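Local coordinates for protein sulfate transporter 4.1, chloroplastic (Arabidopsis thaliana, PDB 7LHV) that cotransports sulfate with protons as a secondary active symporter of the SLC26A/SulP family and may help regulate sulfate assimilation, at residues H206-G211 against T466-I471; D449-L454 against R460-W465; V155-S160 against I218-S223; I187-M192 against L339-A344; V270-G275 against A441-V446. All blocks are in the same frame, centred on the assembly; numbering follows the deposited sequence.

Contact 1 (H206-G211 against T466-I471)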
# COMPACT_ATOMS: atom_id res chain seq x y z
N HIS A 206 12.43 -4.71 -7.60
CA HIS A 206 13.48 -4.28 -8.51
C HIS A 206 13.07 -4.48 -9.97
O HIS A 206 13.58 -3.77 -10.85
CB HIS A 206 14.78 -5.03 -8.22
CG HIS A 206 15.90 -4.65 -9.13
ND1 HIS A 206 16.44 -3.38 -9.16
CD2 HIS A 206 16.59 -5.38 -10.04
CE1 HIS A 206 17.41 -3.34 -10.05
NE2 HIS A 206 17.53 -4.54 -10.60
N SER A 207 12.18 -5.43 -10.24
CA SER A 207 11.70 -5.62 -11.61
C SER A 207 10.94 -4.40 -12.10
O SER A 207 11.10 -3.99 -13.26
CB SER A 207 10.83 -6.87 -11.69
OG SER A 207 11.48 -7.98 -11.10
N VAL A 208 10.11 -3.82 -11.24
CA VAL A 208 9.36 -2.63 -11.62
C VAL A 208 10.30 -1.47 -11.94
O VAL A 208 10.14 -0.78 -12.95
CB VAL A 208 8.36 -2.26 -10.50
CG1 VAL A 208 7.96 -0.81 -10.60
CG2 VAL A 208 7.15 -3.16 -10.57
N ILE A 209 11.31 -1.27 -11.09
CA ILE A 209 12.27 -0.19 -11.31
C ILE A 209 13.06 -0.44 -12.59
O ILE A 209 13.30 0.49 -13.36
CB ILE A 209 13.20 -0.06 -10.09
CG1 ILE A 209 12.39 0.24 -8.83
CG2 ILE A 209 14.23 1.03 -10.33
CD1 ILE A 209 13.15 0.01 -7.55
N SER A 210 13.47 -1.68 -12.83
CA SER A 210 14.23 -2.00 -14.03
C SER A 210 13.40 -1.76 -15.29
O SER A 210 13.90 -1.20 -16.27
CB SER A 210 14.72 -3.44 -13.98
OG SER A 210 15.38 -3.80 -15.18
N GLY A 211 12.13 -2.17 -15.28
CA GLY A 211 11.29 -1.93 -16.44
C GLY A 211 11.04 -0.46 -16.68
O GLY A 211 11.09 0.01 -17.82
N THR A 466 7.58 -6.55 -17.69
CA THR A 466 7.03 -6.30 -19.01
C THR A 466 5.88 -5.30 -18.95
O THR A 466 5.79 -4.40 -19.79
CB THR A 466 6.56 -7.61 -19.64
OG1 THR A 466 7.65 -8.54 -19.66
CG2 THR A 466 6.09 -7.37 -21.06
N ILE A 467 4.98 -5.45 -17.97
CA ILE A 467 3.85 -4.54 -17.86
C ILE A 467 4.33 -3.12 -17.60
O ILE A 467 3.89 -2.17 -18.25
CB ILE A 467 2.88 -5.02 -16.77
CG1 ILE A 467 2.01 -6.16 -17.29
CG2 ILE A 467 2.01 -3.88 -16.27
CD1 ILE A 467 1.23 -6.88 -16.22
N THR A 468 5.25 -2.96 -16.64
CA THR A 468 5.74 -1.63 -16.33
C THR A 468 6.45 -1.00 -17.52
O THR A 468 6.22 0.17 -17.84
CB THR A 468 6.68 -1.68 -15.12
OG1 THR A 468 6.04 -2.39 -14.06
CG2 THR A 468 7.01 -0.28 -14.65
N SER A 469 7.29 -1.78 -18.21
CA SER A 469 8.02 -1.25 -19.36
C SER A 469 7.07 -0.83 -20.47
O SER A 469 7.18 0.27 -21.02
CB SER A 469 9.02 -2.28 -19.86
OG SER A 469 9.62 -1.86 -21.07
N THR A 470 6.10 -1.69 -20.80
CA THR A 470 5.17 -1.38 -21.88
C THR A 470 4.31 -0.17 -21.55
O THR A 470 4.10 0.71 -22.41
CB THR A 470 4.29 -2.59 -22.17
OG1 THR A 470 5.10 -3.66 -22.68
CG2 THR A 470 3.23 -2.25 -23.20
N ILE A 471 3.81 -0.08 -20.32
CA ILE A 471 2.94 1.03 -19.96
C ILE A 471 3.72 2.33 -19.93
O ILE A 471 3.24 3.37 -20.39
CB ILE A 471 2.23 0.74 -18.63
CG1 ILE A 471 1.07 -0.22 -18.86
CG2 ILE A 471 1.74 2.02 -17.99
CD1 ILE A 471 0.35 -0.63 -17.61
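Gly211 lies directly against Ser469, a close glycine-mediated packing of two membrane-domain helices, 206-229 and 459-474, in this SulP transporter. Their CA atoms are 4.4 Å apart. Backbone packing comes first: with no side chain on Gly211, its carbonyl O comes 3.7 Å from Ser469 CA, and Ser469 CB touches the same Gly211 O. A CB on Gly211 would point toward the backbone of 468-469; without one, the helices can come this close.

Van der Waals contact between side chains is carried by Val208 and Thr468, which cross at about a right angle. With CG2 anti to the backbone N, beside the carbonyl carbon (OG1 at chi1 -51°), Thr468 brings that methyl to 3.6 Å from Val208 O, while OG1 faces Val208 CG2 at 3.7 Å. Val208 also touches the bound sphingosine-1-phosphate, so the packing probably backs one side of that lipid site.

Two threonine hydroxyls of helix 459-474 bond back along their own helix. Thr468 OG1 is hydrogen-bonded to Leu464 O, one turn back. Thr466 O accepts two bonds from Thr470, the backbone N on one face of the carbonyl plane and OG1, 3.1 Å away, on the other.

Contact 2 (D449-L454 against R460-W465); sequences DEAIFL and RDFSLW
Ala451 sets its methyl over the six-membered ring of Trp465 in the helical hairpin formed by 448-457 and 459-474. This is a CH-pi contact, with Ala451 CB 3.6 Å from the ring centroid and 6° off the normal. The two helical segments run roughly antiparallel, at 145°, and their axes close to 8.8 Å; a very short turn joins the two helices.

Phe462 meets the same alanine at its carbonyl. With CG anti to the backbone N (chi1 176°), the ring turns its edge to the partner helix, CD1 standing 3.3 Å from Ala451 O near the ring plane. Leu454 fills the space nearer the turn. Its CB packs on Phe462 CB at 3.9 Å, CD1 touches both Asp461 O and Trp465 CB, and CD2 touches Asp461 CB at 3.7 Å. Leu454 and Asp461 cross at about a right angle.

Beyond the hairpin, Trp465 NE1 is hydrogen-bonded to Ser210 OG of helix 206-229, which probably helps to fix the turn of the indole. Asp461 OD2 bonds to Ser584 OG of the second subunit, bringing the hairpin into the dimer interface. The other oxygen, Asp461 OD1, is gripped side-on by Arg460: NH2 reaches it at 3.0 Å on the syn side, and NE from above the carboxylate plane, both with the oxygen in the guanidinium plane.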
# COMPACT_ATOMS: atom_id res chain seq x y z
N ASP A 449 18.94 -7.76 -19.96
CA ASP A 449 19.52 -8.92 -19.31
C ASP A 449 18.71 -9.33 -18.08
O ASP A 449 18.50 -10.52 -17.84
CB ASP A 449 20.97 -8.63 -18.91
CG ASP A 449 21.96 -9.10 -19.96
OD1 ASP A 449 21.54 -9.78 -20.91
OD2 ASP A 449 23.16 -8.79 -19.82
N GLU A 450 18.24 -8.35 -17.31
CA GLU A 450 17.38 -8.67 -16.18
C GLU A 450 16.06 -9.24 -16.66
O GLU A 450 15.48 -10.10 -15.99
CB GLU A 450 17.14 -7.44 -15.32
CG GLU A 450 16.50 -7.73 -13.98
CD GLU A 450 17.41 -8.51 -13.06
OE1 GLU A 450 18.65 -8.42 -13.23
OE2 GLU A 450 16.90 -9.23 -12.17
N ALA A 451 15.55 -8.78 -17.80
CA ALA A 451 14.32 -9.36 -18.34
C ALA A 451 14.51 -10.83 -18.68
O ALA A 451 13.65 -11.66 -18.37
CB ALA A 451 13.87 -8.58 -19.57
N ILE A 452 15.64 -11.17 -19.30
CA ILE A 452 15.92 -12.57 -19.61
C ILE A 452 16.07 -13.38 -18.33
O ILE A 452 15.56 -14.50 -18.23
CB ILE A 452 17.17 -12.67 -20.50
CG1 ILE A 452 16.89 -12.07 -21.88
CG2 ILE A 452 17.61 -14.11 -20.64
CD1 ILE A 452 18.10 -11.98 -22.77
N PHE A 453 16.77 -12.82 -17.34
CA PHE A 453 16.94 -13.52 -16.07
C PHE A 453 15.60 -13.78 -15.39
O PHE A 453 15.36 -14.87 -14.87
CB PHE A 453 17.86 -12.72 -15.16
CG PHE A 453 18.10 -13.35 -13.82
CD1 PHE A 453 18.93 -14.44 -13.69
CD2 PHE A 453 17.49 -12.84 -12.69
CE1 PHE A 453 19.15 -15.02 -12.46
CE2 PHE A 453 17.71 -13.42 -11.45
CZ PHE A 453 18.54 -14.51 -11.34
N LEU A 454 14.72 -12.77 -15.38
CA LEU A 454 13.40 -12.94 -14.79
C LEU A 454 12.59 -13.98 -15.54
O LEU A 454 11.91 -14.81 -14.92
CB LEU A 454 12.66 -11.60 -14.78
CG LEU A 454 13.25 -10.50 -13.91
CD1 LEU A 454 12.41 -9.24 -13.99
CD2 LEU A 454 13.40 -10.97 -12.49
N ARG A 460 6.45 -14.23 -12.55
CA ARG A 460 5.68 -13.12 -12.00
C ARG A 460 6.47 -11.82 -12.06
O ARG A 460 5.93 -10.77 -12.44
CB ARG A 460 5.27 -13.43 -10.56
CG ARG A 460 4.51 -12.31 -9.88
CD ARG A 460 4.69 -12.36 -8.37
NE ARG A 460 6.01 -11.90 -7.97
CZ ARG A 460 6.46 -11.90 -6.72
NH1 ARG A 460 5.71 -12.35 -5.72
NH2 ARG A 460 7.68 -11.46 -6.47
N ASP A 461 7.76 -11.87 -11.70
CA ASP A 461 8.61 -10.70 -11.82
C ASP A 461 8.79 -10.29 -13.27
O ASP A 461 8.84 -9.10 -13.59
CB ASP A 461 9.96 -10.97 -11.16
CG ASP A 461 9.87 -11.06 -9.65
OD1 ASP A 461 8.83 -10.66 -9.09
OD2 ASP A 461 10.84 -11.53 -9.03
N PHE A 462 8.88 -11.27 -14.18
CA PHE A 462 8.96 -10.94 -15.60
C PHE A 462 7.70 -10.25 -16.07
O PHE A 462 7.76 -9.32 -16.88
CB PHE A 462 9.22 -12.21 -16.42
CG PHE A 462 9.22 -11.97 -17.90
CD1 PHE A 462 10.36 -11.50 -18.54
CD2 PHE A 462 8.09 -12.21 -18.66
CE1 PHE A 462 10.36 -11.28 -19.90
CE2 PHE A 462 8.09 -11.98 -20.02
CZ PHE A 462 9.23 -11.52 -20.64
N SER A 463 6.53 -10.72 -15.61
CA SER A 463 5.28 -10.07 -15.98
C SER A 463 5.23 -8.64 -15.46
O SER A 463 4.79 -7.73 -16.17
CB SER A 463 4.10 -10.87 -15.45
OG SER A 463 4.03 -12.14 -16.07
N LEU A 464 5.68 -8.42 -14.22
CA LEU A 464 5.73 -7.06 -13.69
C LEU A 464 6.66 -6.19 -14.52
O LEU A 464 6.32 -5.04 -14.85
CB LEU A 464 6.19 -7.09 -12.23
CG LEU A 464 5.14 -7.45 -11.18
CD1 LEU A 464 5.77 -7.44 -9.80
CD2 LEU A 464 3.98 -6.48 -11.25
N TRP A 465 7.83 -6.71 -14.87
CA TRP A 465 8.79 -5.95 -15.66
C TRP A 465 8.20 -5.58 -17.01
O TRP A 465 8.27 -4.42 -17.43
CB TRP A 465 10.07 -6.79 -15.85
CG TRP A 465 11.20 -6.08 -16.53
CD1 TRP A 465 12.24 -5.44 -15.93
CD2 TRP A 465 11.41 -5.94 -17.94
NE1 TRP A 465 13.08 -4.91 -16.87
CE2 TRP A 465 12.59 -5.20 -18.12
CE3 TRP A 465 10.71 -6.37 -19.08
CZ2 TRP A 465 13.09 -4.88 -19.38
CZ3 TRP A 465 11.20 -6.05 -20.32
CH2 TRP A 465 12.39 -5.32 -20.46

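Contact 3 (V155-S160 against I218-S223); sequences VSLLVS and IVIGLS
Leu157 meets Ile220 and Val219 where two transmembrane helices, 153-166 and 206-229, pack in the membrane domain, and it is the one residue of 155-160 that carries the contact. At the start of the segment, Val155 turns to Pro386 instead. Ser156 follows, its OG hydrogen-bonded both to Tyr385 OH and to Val152 O, so this hydroxyl is occupied away from the contact.

At Leu157 the chain faces helix 206-229. CG stands anti to the backbone N (chi1 170°), which projects the branched end outward onto its partner. Leu157 CD2 lies 3.8 Å from Ile220 CG1 and also touches Ile220 CD1. Leu157 CD1 also touches Ile220 CG1 and, more loosely, comes within 4.4 Å of Val219 CG1. The leucine and Ile220 cross obliquely, the isoleucine bringing the end of its longer branch up alongside, with Ile220 CD1 3.9 Å from Leu157 CB. The backbones themselves stay apart: the nearest CA atoms, those of Leu157 and Ile220, are 7.1 Å from each other. Replacing Leu157 with an alanine would probably open a gap beside Ile220 and leave its CG1-CD1 branch freer to turn.

Leu158 then points off to helix 330-358, where it packs on Leu339 and Ile340. Across the contact, Ser223 keeps its polar end within its own helix, OG reaching Val219 O at 3.0 Å from above the carbonyl plane. What joins the two helices here is therefore apolar, aliphatic packing without directional bonds, so the fit probably depends mainly on shape.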
# COMPACT_ATOMS: atom_id res chain seq x y z
N VAL A 155 16.76 11.58 -13.79
CA VAL A 155 16.29 12.79 -13.13
C VAL A 155 16.16 13.93 -14.13
O VAL A 155 15.23 14.74 -14.05
CB VAL A 155 17.23 13.16 -11.97
CG1 VAL A 155 17.00 14.58 -11.51
CG2 VAL A 155 17.02 12.20 -10.81
N SER A 156 17.07 14.01 -15.10
CA SER A 156 16.94 15.01 -16.15
C SER A 156 15.68 14.79 -16.98
O SER A 156 14.99 15.75 -17.33
CB SER A 156 18.18 14.99 -17.05
OG SER A 156 19.33 15.40 -16.34
N LEU A 157 15.36 13.53 -17.28
CA LEU A 157 14.14 13.23 -18.01
C LEU A 157 12.90 13.64 -17.22
O LEU A 157 11.96 14.21 -17.77
CB LEU A 157 14.08 11.75 -18.36
CG LEU A 157 12.75 11.25 -18.92
CD1 LEU A 157 12.50 11.83 -20.30
CD2 LEU A 157 12.73 9.74 -18.96
N LEU A 158 12.89 13.35 -15.92
CA LEU A 158 11.74 13.72 -15.09
C LEU A 158 11.60 15.24 -14.98
O LEU A 158 10.48 15.77 -15.03
CB LEU A 158 11.87 13.10 -13.70
CG LEU A 158 11.91 11.57 -13.67
CD1 LEU A 158 12.14 11.08 -12.26
CD2 LEU A 158 10.64 11.00 -14.24
N VAL A 159 12.72 15.94 -14.83
CA VAL A 159 12.69 17.40 -14.79
C VAL A 159 12.15 17.96 -16.09
O VAL A 159 11.31 18.87 -16.09
CB VAL A 159 14.10 17.95 -14.48
CG1 VAL A 159 14.18 19.42 -14.83
CG2 VAL A 159 14.43 17.73 -13.02
N SER A 160 12.61 17.42 -17.22
CA SER A 160 12.09 17.86 -18.51
C SER A 160 10.60 17.59 -18.62
O SER A 160 9.85 18.42 -19.14
CB SER A 160 12.85 17.16 -19.64
OG SER A 160 12.22 17.40 -20.89
N ILE A 218 14.63 4.15 -23.43
CA ILE A 218 14.15 4.16 -24.81
C ILE A 218 13.52 5.51 -25.15
O ILE A 218 13.75 6.06 -26.24
CB ILE A 218 13.18 3.00 -25.07
CG1 ILE A 218 13.93 1.67 -25.02
CG2 ILE A 218 12.50 3.15 -26.41
CD1 ILE A 218 13.03 0.46 -25.07
N VAL A 219 12.74 6.06 -24.23
CA VAL A 219 12.12 7.37 -24.46
C VAL A 219 13.18 8.45 -24.61
O VAL A 219 13.07 9.33 -25.47
CB VAL A 219 11.13 7.69 -23.32
CG1 VAL A 219 10.77 9.17 -23.34
CG2 VAL A 219 9.88 6.84 -23.45
N ILE A 220 14.22 8.40 -23.78
CA ILE A 220 15.30 9.39 -23.86
C ILE A 220 16.01 9.30 -25.20
O ILE A 220 16.28 10.33 -25.84
CB ILE A 220 16.28 9.19 -22.69
CG1 ILE A 220 15.65 9.64 -21.38
CG2 ILE A 220 17.55 9.96 -22.94
CD1 ILE A 220 16.37 9.13 -20.16
N GLY A 221 16.32 8.09 -25.65
CA GLY A 221 16.96 7.94 -26.95
C GLY A 221 16.10 8.44 -28.09
O GLY A 221 16.59 9.13 -29.00
N LEU A 222 14.81 8.11 -28.07
CA LEU A 222 13.92 8.56 -29.13
C LEU A 222 13.67 10.06 -29.07
O LEU A 222 13.32 10.66 -30.09
CB LEU A 222 12.59 7.81 -29.08
CG LEU A 222 12.62 6.41 -29.70
CD1 LEU A 222 11.23 5.81 -29.70
CD2 LEU A 222 13.18 6.47 -31.11
N SER A 223 13.82 10.68 -27.90
CA SER A 223 13.73 12.13 -27.83
C SER A 223 15.00 12.79 -28.36
O SER A 223 14.93 13.85 -29.00
CB SER A 223 13.48 12.57 -26.39
OG SER A 223 12.18 12.19 -25.95

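Contact 4 (I187-M192 against L339-A344); sequences ILECIM and LITGVA
Glu189 and Thr341 slide past each other in opposite directions where two transmembrane helices of the membrane domain, 173-194 and 330-358, meet, with Glu189 CG 3.7 Å from Thr341 CG2. The glutamate's CG sits beside its backbone N (chi1 -67°), and beyond that the chain is extended, carrying the carboxylate along helix 330-358 until OE1 lies by Ala344 CB. The other oxygen, OE2, is hydrogen-bonded to Asn376 ND2, so the buried acid has a polar mate on a third helix.

Thr341 (chi1 -61°) directs OG1 toward helix 173-194 and its methyl toward the glutamate stem. OG1 lies 3.7 Å from Leu188 CB, yet its hydrogen bond goes back to Ser337 O in its own helix. Leu188 crosses Thr341 at about a right angle and covers this hydroxyl with CB and, less closely, CD1. With an alanine in place of Glu189, Asn376 ND2 would probably lose its acceptor and the methyls of Thr341 and Ala344 their cover.

The two segments cross at 50°, axes 9.8 Å apart. The bound sphingosine-1-phosphate touches Leu339 and Gly342; helix 365-381 packs beside Glu189 and Cys190, and helix 153-166 touches Leu339, Ile340 and Val343.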
# COMPACT_ATOMS: atom_id res chain seq x y z
N ILE A 187 14.45 19.53 0.17
CA ILE A 187 13.67 19.60 1.40
C ILE A 187 13.00 18.26 1.69
O ILE A 187 13.02 17.78 2.83
CB ILE A 187 12.65 20.75 1.32
CG1 ILE A 187 13.32 22.08 1.68
CG2 ILE A 187 11.48 20.49 2.24
CD1 ILE A 187 12.47 23.28 1.37
N LEU A 188 12.41 17.64 0.67
CA LEU A 188 11.77 16.34 0.88
C LEU A 188 12.78 15.29 1.29
O LEU A 188 12.50 14.46 2.16
CB LEU A 188 11.03 15.90 -0.38
CG LEU A 188 9.66 16.53 -0.61
CD1 LEU A 188 9.07 16.06 -1.93
CD2 LEU A 188 8.73 16.20 0.54
N GLU A 189 13.97 15.29 0.68
CA GLU A 189 15.00 14.33 1.05
C GLU A 189 15.47 14.54 2.48
O GLU A 189 15.67 13.57 3.23
CB GLU A 189 16.18 14.42 0.08
CG GLU A 189 15.85 13.98 -1.32
CD GLU A 189 17.07 13.97 -2.21
OE1 GLU A 189 17.03 13.35 -3.29
OE2 GLU A 189 18.08 14.59 -1.82
N CYS A 190 15.67 15.80 2.89
CA CYS A 190 16.07 16.07 4.26
C CYS A 190 15.00 15.63 5.25
O CYS A 190 15.32 15.09 6.32
CB CYS A 190 16.39 17.55 4.43
SG CYS A 190 18.09 18.00 4.00
N ILE A 191 13.73 15.85 4.91
CA ILE A 191 12.64 15.43 5.79
C ILE A 191 12.61 13.91 5.90
O ILE A 191 12.49 13.35 7.00
CB ILE A 191 11.30 15.99 5.28
CG1 ILE A 191 11.14 17.44 5.72
CG2 ILE A 191 10.14 15.15 5.78
CD1 ILE A 191 9.97 18.14 5.06
N MET A 192 12.73 13.21 4.77
CA MET A 192 12.68 11.75 4.79
C MET A 192 13.93 11.13 5.39
O MET A 192 13.90 9.96 5.77
CB MET A 192 12.45 11.21 3.38
CG MET A 192 11.12 11.61 2.78
SD MET A 192 9.77 10.50 3.22
CE MET A 192 10.22 9.03 2.30
N LEU A 339 8.52 12.16 -6.70
CA LEU A 339 8.97 11.10 -7.61
C LEU A 339 10.49 11.08 -7.70
O LEU A 339 11.12 10.04 -7.47
CB LEU A 339 8.35 11.30 -8.99
CG LEU A 339 8.83 10.40 -10.12
CD1 LEU A 339 8.66 8.94 -9.77
CD2 LEU A 339 8.08 10.74 -11.39
N ILE A 340 11.10 12.23 -7.99
CA ILE A 340 12.56 12.32 -8.02
C ILE A 340 13.14 11.86 -6.70
O ILE A 340 14.08 11.07 -6.66
CB ILE A 340 13.00 13.75 -8.38
CG1 ILE A 340 12.75 14.04 -9.85
CG2 ILE A 340 14.46 13.95 -8.03
CD1 ILE A 340 12.90 15.49 -10.22
N THR A 341 12.55 12.32 -5.58
CA THR A 341 13.03 11.89 -4.28
C THR A 341 12.96 10.38 -4.15
O THR A 341 13.91 9.75 -3.66
CB THR A 341 12.21 12.56 -3.17
OG1 THR A 341 12.35 13.98 -3.26
CG2 THR A 341 12.69 12.10 -1.81
N GLY A 342 11.88 9.77 -4.62
CA GLY A 342 11.78 8.33 -4.59
C GLY A 342 12.94 7.67 -5.31
O GLY A 342 13.53 6.71 -4.82
N VAL A 343 13.32 8.23 -6.46
CA VAL A 343 14.48 7.72 -7.19
C VAL A 343 15.71 7.73 -6.29
O VAL A 343 16.42 6.73 -6.16
CB VAL A 343 14.71 8.54 -8.47
CG1 VAL A 343 16.08 8.25 -9.04
CG2 VAL A 343 13.63 8.23 -9.49
N ALA A 344 15.94 8.85 -5.60
CA ALA A 344 17.09 8.94 -4.71
C ALA A 344 17.02 7.91 -3.60
O ALA A 344 18.05 7.41 -3.16
CB ALA A 344 17.19 10.34 -4.12

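Contact 5 (V270-G275 against A441-V446); sequences VMKHVG and AVSGLV
Helix 431-443 and the turn that leads from it toward helix 448-457 are met at the protein surface by one long side chain, that of Lys272 on transmembrane helix 255-277. The contact is small, 76 Å² in all, and bridges helices that do not pack backbone to backbone: the nearest CA atoms, those of Lys272 and Ala441, are 10.0 Å apart.

Lys272 spans this distance with nearly its full length. CG is anti to the backbone N (chi1 174°) and the next bond is extended, but the chain bends at chi3 (74°) before straightening again to the ammonium group. That kink carries NZ to 3.2 Å from Ser443 OG, end to end. NZ also comes near the backbone at the start of the turn, 4.3 Å from Gly444 N. A weak hydrogen bond joins NZ to Ser440 O.

Ser443 places OG in the crowded position between its backbone N and carbonyl carbon (chi1 79°). From there OG faces the lysine and is hydrogen-bonded back to the same Ser440 O, so this one carbonyl gathers both groups. Near Ser440 O the positive charge is probably stabilised. Farther on, the turn is closed within itself by a backbone bond from Leu445 N to Val442 O, 3.1 Å long.

Around it, Val442 and Val446 pack on helix 206-229, while Ala441 touches Gln112 and Tyr116 of helix 91-119. Elsewhere on the helix of Lys272, Met271 and Val274 lie against helix 284-300.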
# COMPACT_ATOMS: atom_id res chain seq x y z
N VAL A 270 32.20 2.10 -29.46
CA VAL A 270 33.39 1.27 -29.66
C VAL A 270 34.38 1.49 -28.53
O VAL A 270 34.95 0.53 -27.99
CB VAL A 270 34.02 1.57 -31.03
CG1 VAL A 270 35.47 1.14 -31.06
CG2 VAL A 270 33.24 0.88 -32.13
N MET A 271 34.60 2.75 -28.14
CA MET A 271 35.51 3.03 -27.04
C MET A 271 35.02 2.42 -25.74
O MET A 271 35.81 1.84 -24.98
CB MET A 271 35.69 4.55 -26.88
CG MET A 271 36.54 5.19 -27.96
SD MET A 271 36.62 6.98 -27.79
CE MET A 271 37.62 7.15 -26.32
N LYS A 272 33.72 2.53 -25.47
CA LYS A 272 33.17 1.97 -24.24
C LYS A 272 33.31 0.45 -24.21
O LYS A 272 33.68 -0.13 -23.19
CB LYS A 272 31.71 2.38 -24.08
CG LYS A 272 31.00 1.72 -22.91
CD LYS A 272 29.65 2.36 -22.66
CE LYS A 272 28.64 1.95 -23.71
NZ LYS A 272 27.26 2.38 -23.35
N HIS A 273 33.02 -0.21 -25.34
CA HIS A 273 33.14 -1.66 -25.39
C HIS A 273 34.58 -2.11 -25.24
O HIS A 273 34.86 -3.10 -24.56
CB HIS A 273 32.54 -2.20 -26.69
CG HIS A 273 31.07 -2.46 -26.62
ND1 HIS A 273 30.17 -1.53 -26.13
CD2 HIS A 273 30.34 -3.54 -26.97
CE1 HIS A 273 28.95 -2.04 -26.18
NE2 HIS A 273 29.03 -3.25 -26.69
N VAL A 274 35.52 -1.40 -25.87
CA VAL A 274 36.93 -1.75 -25.72
C VAL A 274 37.37 -1.56 -24.27
O VAL A 274 38.09 -2.41 -23.72
CB VAL A 274 37.80 -0.92 -26.69
CG1 VAL A 274 39.26 -1.01 -26.31
CG2 VAL A 274 37.59 -1.41 -28.11
N GLY A 275 36.96 -0.46 -23.64
CA GLY A 275 37.32 -0.24 -22.26
C GLY A 275 36.77 -1.29 -21.32
O GLY A 275 37.45 -1.73 -20.40
N ALA A 441 25.02 7.19 -23.30
CA ALA A 441 24.85 7.03 -21.86
C ALA A 441 23.63 6.18 -21.54
O ALA A 441 23.67 5.36 -20.61
CB ALA A 441 24.74 8.40 -21.19
N VAL A 442 22.53 6.37 -22.27
CA VAL A 442 21.30 5.64 -21.98
C VAL A 442 21.20 4.30 -22.69
O VAL A 442 20.27 3.53 -22.41
CB VAL A 442 20.05 6.47 -22.31
CG1 VAL A 442 20.10 7.80 -21.58
CG2 VAL A 442 19.94 6.68 -23.81
N SER A 443 22.11 4.00 -23.62
CA SER A 443 22.09 2.68 -24.25
C SER A 443 22.36 1.58 -23.24
O SER A 443 21.83 0.47 -23.38
CB SER A 443 23.12 2.62 -25.38
OG SER A 443 24.42 2.42 -24.87
N GLY A 444 23.16 1.86 -22.22
CA GLY A 444 23.41 0.89 -21.17
C GLY A 444 22.30 0.76 -20.14
O GLY A 444 22.35 -0.16 -19.32
N LEU A 445 21.32 1.65 -20.17
CA LEU A 445 20.19 1.59 -19.26
C LEU A 445 19.06 0.69 -19.74
O LEU A 445 18.18 0.36 -18.95
CB LEU A 445 19.64 2.99 -19.00
CG LEU A 445 20.59 4.02 -18.38
CD1 LEU A 445 19.86 5.32 -18.11
CD2 LEU A 445 21.21 3.48 -17.11
N VAL A 446 19.08 0.28 -21.01
CA VAL A 446 18.07 -0.64 -21.53
C VAL A 446 18.49 -2.03 -21.06
O VAL A 446 19.29 -2.71 -21.70
CB VAL A 446 17.95 -0.58 -23.05
CG1 VAL A 446 16.85 -1.50 -23.53
CG2 VAL A 446 17.68 0.85 -23.50

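How the contacts relate
All five contacts lie within the helical membrane domain. Contacts 1 and 2 share helix 459-474; their centres are 8 Å apart and they touch directly, Ser210 and Trp465 linking them. Helix 206-229 serves both contact 1 and contact 3, whose centres are 16 Å apart. Contacts 3 and 4 meet through Leu158 against Leu339 and Ile340, and contacts 3 and 5 through Ile220 against Val442. Contacts 4 and 5 are farthest apart, about 29 Å between centres. Along the chain, contacts 2 and 5 are nested inside the loop closed by contact 1, whereas contacts 1, 3 and 4 cross one another, so distant helices interleave into one bundle.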